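PDB 4KHB: uncharacterized protein SPT16D from Chaetomium thermophilum var. thermophilum, which is the dimerization domain of the Spt16 subunit of FACT, a complex that probably acts as a histone chaperone reorganizing nucleosomes during transcription, replication and DNA repair. Local coordinates for residues Gln17-Val22 / Val28-Asn33; Asn34-Pro39 / Asn111-Leu116; Ser64-Asn69 / Ala107-Gln112. All coordinates share one frame; numbering follows the deposited sequence.

How the contacts relate
All three contacts belong to one PH-like domain: contacts 2 and 3 fasten the C-terminal helix 103-121 to one small antiparallel sheet each, while contact 1 adds the N-terminal loop to the outside of the first sheet. Along the chain, contact 1 closes first, on strand 28-30. Contact 2 then starts on the neighbouring strand 35-40 and contact 3 on strand 63-70 of the other sheet, both ending on the helix, where they share Asn-111 and Gln-112. The centres of contacts 1 and 2 lie about 10 Å apart, those of 2 and 3 about 9 Å, and those of 1 and 3 about 17 Å. The helix thus packs on both sheets, which also touch each other directly through Ile-36, Leu-38 and Ile-68, while contact 1 lies at the surface.

Contact 1 of 3, residues Gln17-Val22 / Val28-Asn33; sequences QLPPKV and VIDQKN
The carboxylate of Asp-30 has one face turned to the ring of Pro-19 and the other to the amide of Asn-33. Pro-19 CG approaches to 3.6 Å from Asp-30 OD2, while Asn-33 ND2 donates to the same OD2 at 2.7 Å, coming from 45° above the carboxylate plane although the bond lies nearly in its own amide plane. Tyr-12 OH is a further hydrogen-bonding partner of OD2. Were Asp-30 replaced by an alanine, the Asn-33 amide and the Tyr-12 hydroxyl would probably lose their shared acceptor, and a gap would be likely to open beside the Pro-19 ring. Two residues back along the strand, Val-28 offers CG1 to Pro-19 CG at 3.8 Å, the two side chains running past each other in opposite directions. With CG1 anti to the backbone N (chi1 173°), Val-28 gives one methyl to the proline and turns CG2 to the Lys-21 backbone, where CG2 is 4.1 Å from Lys-21 O. A rigid proline and a branched valine suit this apolar patch, while the bond from Val-22 N to Pro-19 O (2.9 Å) closes the turn that carries the proline. Residues 17-22 lie on one side of strand 28-30. Ile-29 points away from the loop and reaches helix 103-121, while along its edge the strand pairs with 35-40, Val-28 with Val-37.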
# COMPACT_ATOMS: atom_id res chain seq x y z
N GLN A 17 17.03 2.26 -1.35
CA GLN A 17 17.44 2.38 0.05
C GLN A 17 16.53 1.59 0.97
O GLN A 17 16.78 1.50 2.17
CB GLN A 17 17.47 3.85 0.49
CG GLN A 17 17.84 4.84 -0.59
CD GLN A 17 17.82 6.27 -0.08
OE1 GLN A 17 16.78 6.93 -0.12
NE2 GLN A 17 18.96 6.74 0.40
N LEU A 18 15.46 1.03 0.41
CA LEU A 18 14.56 0.18 1.18
C LEU A 18 15.26 -1.14 1.51
O LEU A 18 15.96 -1.70 0.67
CB LEU A 18 13.26 -0.06 0.42
CG LEU A 18 12.28 1.12 0.43
CD1 LEU A 18 11.21 1.00 -0.65
CD2 LEU A 18 11.64 1.24 1.80
N PRO A 19 15.08 -1.62 2.75
CA PRO A 19 15.66 -2.90 3.20
C PRO A 19 15.18 -4.06 2.33
O PRO A 19 13.99 -4.14 2.04
CB PRO A 19 15.14 -3.06 4.63
CG PRO A 19 14.55 -1.75 5.02
CD PRO A 19 14.28 -0.95 3.79
N PRO A 20 16.11 -4.94 1.90
CA PRO A 20 15.81 -5.99 0.92
C PRO A 20 14.69 -6.95 1.32
O PRO A 20 14.04 -7.51 0.43
CB PRO A 20 17.14 -6.74 0.80
CG PRO A 20 18.16 -5.73 1.15
CD PRO A 20 17.54 -4.91 2.25
N LYS A 21 14.46 -7.14 2.62
CA LYS A 21 13.41 -8.04 3.08
C LYS A 21 12.02 -7.46 2.87
O LYS A 21 11.01 -8.11 3.17
CB LYS A 21 13.62 -8.43 4.55
CG LYS A 21 14.80 -9.34 4.81
CD LYS A 21 14.74 -9.87 6.23
CE LYS A 21 15.74 -10.98 6.45
NZ LYS A 21 15.02 -12.19 6.93
N VAL A 22 11.96 -6.23 2.37
CA VAL A 22 10.71 -5.60 1.96
C VAL A 22 9.95 -6.45 0.94
O VAL A 22 8.72 -6.47 0.92
CB VAL A 22 10.99 -4.18 1.40
CG1 VAL A 22 10.21 -3.91 0.12
CG2 VAL A 22 10.71 -3.11 2.45
N VAL A 28 8.85 -4.52 8.40
CA VAL A 28 10.29 -4.41 8.53
C VAL A 28 10.67 -3.21 9.39
O VAL A 28 10.18 -2.10 9.17
CB VAL A 28 10.97 -4.26 7.15
CG1 VAL A 28 12.46 -3.98 7.30
CG2 VAL A 28 10.76 -5.50 6.30
N ILE A 29 11.53 -3.43 10.38
CA ILE A 29 12.03 -2.34 11.20
C ILE A 29 13.41 -1.96 10.69
O ILE A 29 14.29 -2.82 10.58
CB ILE A 29 12.13 -2.72 12.70
CG1 ILE A 29 10.83 -3.38 13.17
CG2 ILE A 29 12.49 -1.49 13.55
CD1 ILE A 29 9.64 -2.44 13.24
N ASP A 30 13.59 -0.69 10.36
CA ASP A 30 14.88 -0.23 9.88
C ASP A 30 15.38 0.78 10.89
O ASP A 30 15.21 2.00 10.71
CB ASP A 30 14.76 0.41 8.49
CG ASP A 30 16.12 0.66 7.84
OD1 ASP A 30 17.15 0.43 8.51
OD2 ASP A 30 16.15 1.07 6.67
N GLN A 31 15.99 0.27 11.95
CA GLN A 31 16.47 1.09 13.05
C GLN A 31 17.46 2.10 12.50
O GLN A 31 17.60 3.20 13.02
CB GLN A 31 17.13 0.23 14.14
CG GLN A 31 16.28 -0.92 14.69
CD GLN A 31 16.27 -2.13 13.77
OE1 GLN A 31 16.83 -2.10 12.68
NE2 GLN A 31 15.65 -3.21 14.23
N LYS A 32 18.13 1.71 11.42
CA LYS A 32 19.18 2.50 10.83
C LYS A 32 18.70 3.85 10.34
O LYS A 32 19.39 4.87 10.49
CB LYS A 32 19.77 1.75 9.64
CG LYS A 32 21.19 1.25 9.83
CD LYS A 32 22.07 2.30 10.45
CE LYS A 32 22.13 2.11 11.95
NZ LYS A 32 23.47 2.25 12.47
N ASN A 33 17.51 3.86 9.77
CA ASN A 33 16.94 5.05 9.18
C ASN A 33 15.79 5.60 10.02
O ASN A 33 15.03 6.45 9.55
CB ASN A 33 16.52 4.75 7.75
CG ASN A 33 17.71 4.45 6.84
OD1 ASN A 33 18.61 5.28 6.68
ND2 ASN A 33 17.73 3.26 6.26
O HOH W 1 19.32 3.04 3.31

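Contact 2 of 3, residues Asn34-Pro39 / Asn111-Leu116; sequences NTIVLP and NQISNL
Strand 35-40 and the residue before it pass helix 103-121 with CA atoms 7.5 Å apart at Asn-34 and Leu-116 and 8.2 Å apart at Ile-36 and Ile-113. This is the C-terminal helix of a PH-like fold packing against a strand of the N-terminal sheet. The strand opens with a G1 beta bulge, in which Asn-34 and Thr-35 both face Asp-30; asparagine suits the first position because it readily adopts the left-handed backbone required there (phi 56°, psi 46°). Deeper in, Ile-36 and Ile-113 cross at about a right angle, Ile-36 CG2 standing 4.2 Å from Ile-113 CG1. The chi1 of Ile-36, 75°, places CG1 between the backbone N and the carbonyl carbon and leaves the CG2 methyl to meet the helix. Beta-branched Ile-36 suits a buried strand, whereas Ile-113 suits its place by its apolar bulk; Ile-29 of the adjacent strand joins them, touching Ile-36, Ile-113 and Leu-116. Nearer the surface the contact becomes mixed. The side chains of Asn-34 and Leu-116 slide past each other in opposite directions, with Asn-34 OD1 3.6 Å from the methyl Leu-116 CD2. That same oxygen accepts a hydrogen bond from a water, which also donates to Leu-116 O at 3.2 Å.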
# COMPACT_ATOMS: atom_id res chain seq x y z
N ASN A 34 15.67 5.11 11.26
CA ASN A 34 14.63 5.55 12.18
C ASN A 34 13.25 5.37 11.56
O ASN A 34 12.41 6.27 11.64
CB ASN A 34 14.83 7.01 12.61
CG ASN A 34 15.07 7.15 14.11
OD1 ASN A 34 14.67 6.30 14.90
ND2 ASN A 34 15.71 8.24 14.50
N THR A 35 13.03 4.21 10.96
CA THR A 35 11.85 4.02 10.13
C THR A 35 11.33 2.59 10.24
O THR A 35 12.11 1.64 10.36
CB THR A 35 12.18 4.33 8.65
OG1 THR A 35 12.66 5.67 8.52
CG2 THR A 35 10.97 4.13 7.75
N ILE A 36 10.01 2.45 10.22
CA ILE A 36 9.37 1.15 10.06
C ILE A 36 8.72 1.12 8.68
O ILE A 36 8.28 2.15 8.16
CB ILE A 36 8.33 0.86 11.18
CG1 ILE A 36 7.05 1.68 10.97
CG2 ILE A 36 8.93 1.17 12.54
CD1 ILE A 36 5.92 1.29 11.91
N VAL A 37 8.67 -0.07 8.08
CA VAL A 37 8.10 -0.23 6.74
C VAL A 37 6.92 -1.18 6.79
O VAL A 37 7.07 -2.36 7.11
CB VAL A 37 9.14 -0.75 5.73
CG1 VAL A 37 8.52 -0.84 4.34
CG2 VAL A 37 10.37 0.14 5.71
N LEU A 38 5.73 -0.66 6.48
CA LEU A 38 4.51 -1.44 6.60
C LEU A 38 3.99 -1.86 5.23
O LEU A 38 3.94 -1.06 4.30
CB LEU A 38 3.45 -0.65 7.37
CG LEU A 38 3.98 -0.07 8.69
CD1 LEU A 38 2.95 0.80 9.38
CD2 LEU A 38 4.43 -1.19 9.60
N PRO A 39 3.61 -3.14 5.11
CA PRO A 39 3.11 -3.69 3.85
C PRO A 39 1.63 -3.36 3.64
O PRO A 39 0.77 -3.89 4.34
CB PRO A 39 3.30 -5.20 4.04
CG PRO A 39 3.18 -5.41 5.52
CD PRO A 39 3.74 -4.17 6.16
N ASN A 111 8.26 -4.02 20.97
CA ASN A 111 9.34 -3.60 21.85
C ASN A 111 10.38 -2.75 21.13
O ASN A 111 10.85 -1.75 21.66
CB ASN A 111 10.01 -4.81 22.50
CG ASN A 111 9.06 -5.59 23.39
OD1 ASN A 111 8.17 -5.02 24.03
ND2 ASN A 111 9.24 -6.90 23.44
N GLN A 112 10.74 -3.16 19.91
CA GLN A 112 11.68 -2.40 19.09
C GLN A 112 11.17 -1.00 18.79
O GLN A 112 11.93 -0.03 18.82
CB GLN A 112 11.96 -3.14 17.77
CG GLN A 112 12.67 -4.48 17.91
CD GLN A 112 13.16 -5.00 16.57
OE1 GLN A 112 14.24 -4.63 16.11
NE2 GLN A 112 12.37 -5.86 15.94
N ILE A 113 9.87 -0.90 18.50
CA ILE A 113 9.24 0.38 18.20
C ILE A 113 9.19 1.28 19.43
O ILE A 113 9.52 2.47 19.35
CB ILE A 113 7.81 0.19 17.64
CG1 ILE A 113 7.86 -0.46 16.25
CG2 ILE A 113 7.06 1.51 17.56
CD1 ILE A 113 6.51 -0.92 15.73
N SER A 114 8.80 0.71 20.56
CA SER A 114 8.75 1.45 21.82
C SER A 114 10.15 1.92 22.21
O SER A 114 10.32 3.04 22.69
CB SER A 114 8.15 0.59 22.94
OG SER A 114 6.86 0.12 22.60
N ASN A 115 11.13 1.05 21.99
CA ASN A 115 12.52 1.35 22.32
C ASN A 115 13.11 2.42 21.40
O ASN A 115 13.91 3.25 21.83
CB ASN A 115 13.36 0.06 22.30
CG ASN A 115 14.80 0.28 22.74
OD1 ASN A 115 15.09 1.21 23.50
ND2 ASN A 115 15.69 -0.58 22.28
N LEU A 116 12.71 2.38 20.13
CA LEU A 116 13.08 3.40 19.16
C LEU A 116 12.43 4.74 19.52
O LEU A 116 13.04 5.80 19.39
CB LEU A 116 12.68 2.98 17.74
CG LEU A 116 13.75 2.26 16.91
CD1 LEU A 116 13.20 1.80 15.57
CD2 LEU A 116 14.94 3.17 16.69
O HOH W 2 15.10 7.42 17.47

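Contact 3 of 3, residues Ser64-Asn69 / Ala107-Gln112; sequences SFLRIN and AEIANQ
Leu-66 meets Ile-109 and Ala-110 through apolar contacts alone, each of its two methyls meeting a different residue of the helix. Leu-66 CD2 reaches Ile-109 CG2 at 3.6 Å, the side chains crossing at about a right angle. CD1 of Leu-66 lies 4.0 Å from Ala-110 CB. Trans at chi1 (-165°), the leucine directs its forked end at the helix. In Ile-109 it is CG2, anti to the backbone N, that meets the leucine, and not the longer branch. An alanine suits the neighbouring position because its small methyl lets the backbones close to 7.3 Å between the CA atoms of Leu-66 and Ala-110. Ile-27 adds to the apolar cluster, touching both Leu-66 and Ile-109. In the PH-like fold this is the C-terminal helix lying on the second sheet. Backbone hydrogen bonds form the second kind of interaction: they hold strand 63-70 at the sheet's centre, tying Leu-66 to Phe-98 of strand 91-100, and its neighbours Phe-65 and Arg-67 to Ser-58 and Ser-56 of strand 52-60. Strand alternation separates the two faces. While Leu-66 looks to the helix, the side chains of Phe-65 and Arg-67 pack on Val-179 and Arg-182 of the POB3N chain.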
# COMPACT_ATOMS: atom_id res chain seq x y z
N SER A 64 -2.56 -12.92 16.81
CA SER A 64 -1.98 -11.83 17.58
C SER A 64 -2.16 -10.53 16.81
O SER A 64 -2.21 -10.53 15.58
CB SER A 64 -0.50 -12.09 17.84
OG SER A 64 -0.33 -13.24 18.66
N PHE A 65 -2.26 -9.42 17.53
CA PHE A 65 -2.53 -8.14 16.89
C PHE A 65 -1.51 -7.06 17.23
O PHE A 65 -1.12 -6.89 18.39
CB PHE A 65 -3.94 -7.65 17.26
CG PHE A 65 -5.04 -8.47 16.66
CD1 PHE A 65 -5.47 -9.65 17.25
CD2 PHE A 65 -5.67 -8.05 15.49
CE1 PHE A 65 -6.49 -10.40 16.69
CE2 PHE A 65 -6.69 -8.79 14.93
CZ PHE A 65 -7.10 -9.97 15.53
N LEU A 66 -1.07 -6.35 16.20
CA LEU A 66 -0.15 -5.23 16.37
C LEU A 66 -0.83 -3.93 15.99
O LEU A 66 -1.16 -3.71 14.82
CB LEU A 66 1.09 -5.42 15.49
CG LEU A 66 2.28 -4.52 15.85
CD1 LEU A 66 2.86 -4.89 17.21
CD2 LEU A 66 3.34 -4.56 14.77
N ARG A 67 -1.07 -3.07 16.97
CA ARG A 67 -1.64 -1.76 16.67
C ARG A 67 -0.63 -0.64 16.84
O ARG A 67 -0.06 -0.45 17.92
CB ARG A 67 -2.88 -1.48 17.51
CG ARG A 67 -3.20 0.00 17.64
CD ARG A 67 -4.68 0.27 17.50
NE ARG A 67 -5.30 0.59 18.79
CZ ARG A 67 -6.32 1.43 18.93
NH1 ARG A 67 -6.82 2.06 17.88
NH2 ARG A 67 -6.83 1.66 20.14
N ILE A 68 -0.40 0.09 15.75
CA ILE A 68 0.49 1.24 15.78
C ILE A 68 -0.33 2.54 15.76
O ILE A 68 -1.08 2.78 14.81
CB ILE A 68 1.46 1.22 14.58
CG1 ILE A 68 2.31 -0.06 14.62
CG2 ILE A 68 2.35 2.45 14.58
CD1 ILE A 68 2.94 -0.42 13.29
N ASN A 69 -0.18 3.35 16.80
CA ASN A 69 -0.85 4.65 16.85
C ASN A 69 0.09 5.78 16.46
O ASN A 69 1.25 5.81 16.88
CB ASN A 69 -1.46 4.92 18.23
CG ASN A 69 -2.59 3.96 18.56
OD1 ASN A 69 -3.68 4.05 18.00
ND2 ASN A 69 -2.34 3.04 19.49
N ALA A 107 5.53 -9.42 19.48
CA ALA A 107 6.00 -8.95 20.78
C ALA A 107 7.35 -8.26 20.62
O ALA A 107 7.60 -7.23 21.26
CB ALA A 107 6.10 -10.11 21.75
N GLU A 108 8.20 -8.81 19.77
CA GLU A 108 9.51 -8.21 19.48
C GLU A 108 9.35 -6.87 18.76
O GLU A 108 10.03 -5.90 19.10
CB GLU A 108 10.35 -9.17 18.62
CG GLU A 108 11.69 -8.59 18.16
CD GLU A 108 12.70 -8.43 19.27
OE1 GLU A 108 12.43 -8.89 20.40
OE2 GLU A 108 13.77 -7.83 19.02
N ILE A 109 8.47 -6.84 17.77
CA ILE A 109 8.22 -5.64 16.98
C ILE A 109 7.74 -4.48 17.86
O ILE A 109 8.23 -3.36 17.74
CB ILE A 109 7.19 -5.90 15.86
CG1 ILE A 109 7.71 -6.97 14.89
CG2 ILE A 109 6.88 -4.62 15.11
CD1 ILE A 109 6.85 -7.16 13.65
N ALA A 110 6.77 -4.76 18.73
CA ALA A 110 6.25 -3.75 19.65
C ALA A 110 7.33 -3.17 20.55
O ALA A 110 7.31 -1.98 20.87
CB ALA A 110 5.12 -4.34 20.48
N ASN A 111 8.26 -4.02 20.97
CA ASN A 111 9.34 -3.60 21.85
C ASN A 111 10.38 -2.75 21.13
O ASN A 111 10.85 -1.75 21.66
CB ASN A 111 10.01 -4.81 22.50
CG ASN A 111 9.06 -5.59 23.39
OD1 ASN A 111 8.17 -5.02 24.03
ND2 ASN A 111 9.24 -6.90 23.44
N GLN A 112 10.74 -3.16 19.91
CA GLN A 112 11.68 -2.40 19.09
C GLN A 112 11.17 -1.00 18.79
O GLN A 112 11.93 -0.03 18.82
CB GLN A 112 11.96 -3.14 17.77
CG GLN A 112 12.67 -4.48 17.91
CD GLN A 112 13.16 -5.00 16.57
OE1 GLN A 112 14.24 -4.63 16.11
NE2 GLN A 112 12.37 -5.86 15.94